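Local structure of outer membrane protein (Bartonella henselae, 2FI9) at residues A16-Y21 and I37-S42. The protein is of unknown function, is named an outer membrane protein and belongs to the DUF498/DUF598 family, folding as a single compact alpha/beta chain. Residues are numbered along the deposited sequence; the frame is centred on the assembly and turned at random.
Sequences APIDAY and IICIPS
Ile18 sends its CD1 methyl onto two neighbouring side chains of the strand within 37-42, meeting Ile37 CD1 at 4.0 Å and Cys39 SG at 4.1 Å. The two isoleucines meet tip to tip, methyl against methyl. Ile37 CD1 and Cys39 SG lie 3.7 Å apart, making with Ile18 CD1 a nearly equilateral triangle of buried apolar atoms. The backbones stay well separated: Ile18 CA is 9.4 Å from Cys39 CA, and no hydrogen bond crosses. This is packing between two sheets, the small antiparallel one containing 18-22 and the larger mixed one containing 36-40. Ile37 reaches across with an extended end, its CD1 anti to CA (chi2 167°). Ile18 instead bends at CG1 (chi2 -47°), turning CD1 back toward the side of its own CA, where it meets both partners. Phe26 of strand 25-28 touches both isoleucines, while Val107 and Phe110 of helix 103-115 cover Ile18 and Cys39 respectively. The backbone N of Ile18 is bound by Asn111 OD1 of the same helix. Beyond this tight patch the contact ends abruptly. On 16-21, Pro17, Asp19 and Tyr21 are exposed and take no part, and Asp19 and Ala20 both pair with Arg27 in a classic beta bulge. Ile38 and Ile40 instead pack against Val62 of helix 60-64, across the mixed sheet from Cys39. With only methyls and a thiol sulfur meeting, the contact rests on dispersion and exclusion of water; polar pairing does not fix its direction, so the fit of the sheets here probably depends on the shape of the side chains and of the neighbours Phe26, Val107 and Phe110.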
loop_
_atom_site.group_PDB
_atom_site.type_symbol
_atom_site.label_atom_id
_atom_site.label_comp_id
_atom_site.label_asym_id
_atom_site.label_seq_id
_atom_site.Cartn_x
_atom_site.Cartn_y
_atom_site.Cartn_z
ATOM N N ALA A 16 2.069 -8.458 -6.940
ATOM C CA ALA A 16 3.297 -9.261 -7.030
ATOM C C ALA A 16 4.087 -9.010 -5.756
ATOM O O ALA A 16 3.930 -7.964 -5.150
ATOM C CB ALA A 16 4.122 -8.835 -8.240
ATOM N N PRO A 17 4.957 -9.953 -5.348
ATOM C CA PRO A 17 5.814 -9.567 -4.215
ATOM C C PRO A 17 6.629 -8.319 -4.558
ATOM O O PRO A 17 7.011 -8.126 -5.721
ATOM C CB PRO A 17 6.748 -10.770 -4.030
ATOM C CG PRO A 17 6.117 -11.895 -4.786
ATOM C CD PRO A 17 5.183 -11.328 -5.806
ATOM N N ILE A 18 6.867 -7.477 -3.559
ATOM C CA ILE A 18 7.732 -6.316 -3.719
ATOM C C ILE A 18 9.139 -6.772 -3.332
ATOM O O ILE A 18 9.403 -7.074 -2.158
ATOM C CB ILE A 18 7.255 -5.116 -2.847
ATOM C CG1 ILE A 18 5.808 -4.721 -3.164
ATOM C CG2 ILE A 18 8.199 -3.909 -2.983
ATOM C CD1 ILE A 18 5.459 -4.593 -4.631
ATOM N N ASP A 19 10.023 -6.825 -4.327
ATOM C CA ASP A 19 11.365 -7.395 -4.161
ATOM C C ASP A 19 12.386 -6.458 -3.509
ATOM O O ASP A 19 13.421 -6.920 -3.032
ATOM C CB ASP A 19 11.890 -7.919 -5.502
ATOM C CG ASP A 19 10.978 -8.974 -6.095
ATOM O OD1 ASP A 19 10.430 -9.785 -5.321
ATOM O OD2 ASP A 19 10.791 -8.990 -7.323
ATOM N N ALA A 20 12.099 -5.157 -3.499
ATOM C CA ALA A 20 13.004 -4.171 -2.912
ATOM C C ALA A 20 12.286 -2.857 -2.667
ATOM O O ALA A 20 11.275 -2.563 -3.313
ATOM C CB ALA A 20 14.216 -3.948 -3.797
ATOM N N TYR A 21 12.800 -2.095 -1.701
ATOM C CA TYR A 21 12.371 -0.724 -1.455
ATOM C C TYR A 21 13.643 0.066 -1.146
ATOM O O TYR A 21 14.735 -0.513 -1.021
ATOM C CB TYR A 21 11.363 -0.654 -0.295
ATOM C CG TYR A 21 11.913 -1.131 1.036
ATOM C CD1 TYR A 21 12.414 -0.226 1.963
ATOM C CD2 TYR A 21 11.943 -2.491 1.358
ATOM C CE1 TYR A 21 12.939 -0.657 3.191
ATOM C CE2 TYR A 21 12.463 -2.929 2.580
ATOM C CZ TYR A 21 12.955 -2.014 3.480
ATOM O OH TYR A 21 13.459 -2.429 4.691
ATOM N N ILE A 37 3.685 3.700 -4.303
ATOM C CA ILE A 37 2.818 2.772 -5.036
ATOM C C ILE A 37 1.653 2.301 -4.187
ATOM O O ILE A 37 1.713 2.292 -2.948
ATOM C CB ILE A 37 3.590 1.530 -5.596
ATOM C CG1 ILE A 37 4.302 0.757 -4.475
ATOM C CG2 ILE A 37 4.562 1.961 -6.672
ATOM C CD1 ILE A 37 4.811 -0.621 -4.909
ATOM N N ILE A 38 0.586 1.934 -4.869
ATOM C CA ILE A 38 -0.508 1.224 -4.249
ATOM C C ILE A 38 -0.635 -0.152 -4.953
ATOM O O ILE A 38 -0.505 -0.240 -6.164
ATOM C CB ILE A 38 -1.797 2.063 -4.306
ATOM C CG1 ILE A 38 -2.778 1.609 -3.236
ATOM C CG2 ILE A 38 -2.436 2.057 -5.694
ATOM C CD1 ILE A 38 -3.840 2.647 -2.966
ATOM N N CYS A 39 -0.831 -1.207 -4.172
ATOM C CA CYS A 39 -0.854 -2.568 -4.670
ATOM C C CYS A 39 -2.198 -3.134 -4.306
ATOM O O CYS A 39 -2.496 -3.336 -3.131
ATOM C CB CYS A 39 0.236 -3.401 -3.991
ATOM S SG CYS A 39 1.887 -2.696 -4.091
ATOM N N ILE A 40 -3.029 -3.361 -5.308
ATOM C CA ILE A 40 -4.400 -3.805 -5.077
ATOM C C ILE A 40 -4.704 -4.955 -6.058
ATOM O O ILE A 40 -3.900 -5.223 -6.954
ATOM C CB ILE A 40 -5.386 -2.613 -5.196
ATOM C CG1 ILE A 40 -5.183 -1.891 -6.538
ATOM C CG2 ILE A 40 -5.155 -1.649 -4.049
ATOM C CD1 ILE A 40 -6.155 -0.735 -6.784
ATOM N N PRO A 41 -5.808 -5.695 -5.849
ATOM C CA PRO A 41 -6.046 -6.823 -6.773
ATOM C C PRO A 41 -5.954 -6.497 -8.269
ATOM O O PRO A 41 -5.534 -7.370 -9.054
ATOM C CB PRO A 41 -7.448 -7.299 -6.380
ATOM C CG PRO A 41 -7.475 -7.031 -4.918
ATOM C CD PRO A 41 -6.821 -5.657 -4.780
ATOM N N SER A 42 -6.333 -5.276 -8.668
ATOM C CA SER A 42 -6.310 -4.899 -10.106
ATOM C C SER A 42 -4.915 -4.488 -10.614
ATOM O O SER A 42 -4.727 -4.271 -11.809
ATOM C CB SER A 42 -7.302 -3.773 -10.393
ATOM O OG SER A 42 -6.870 -2.559 -9.785
#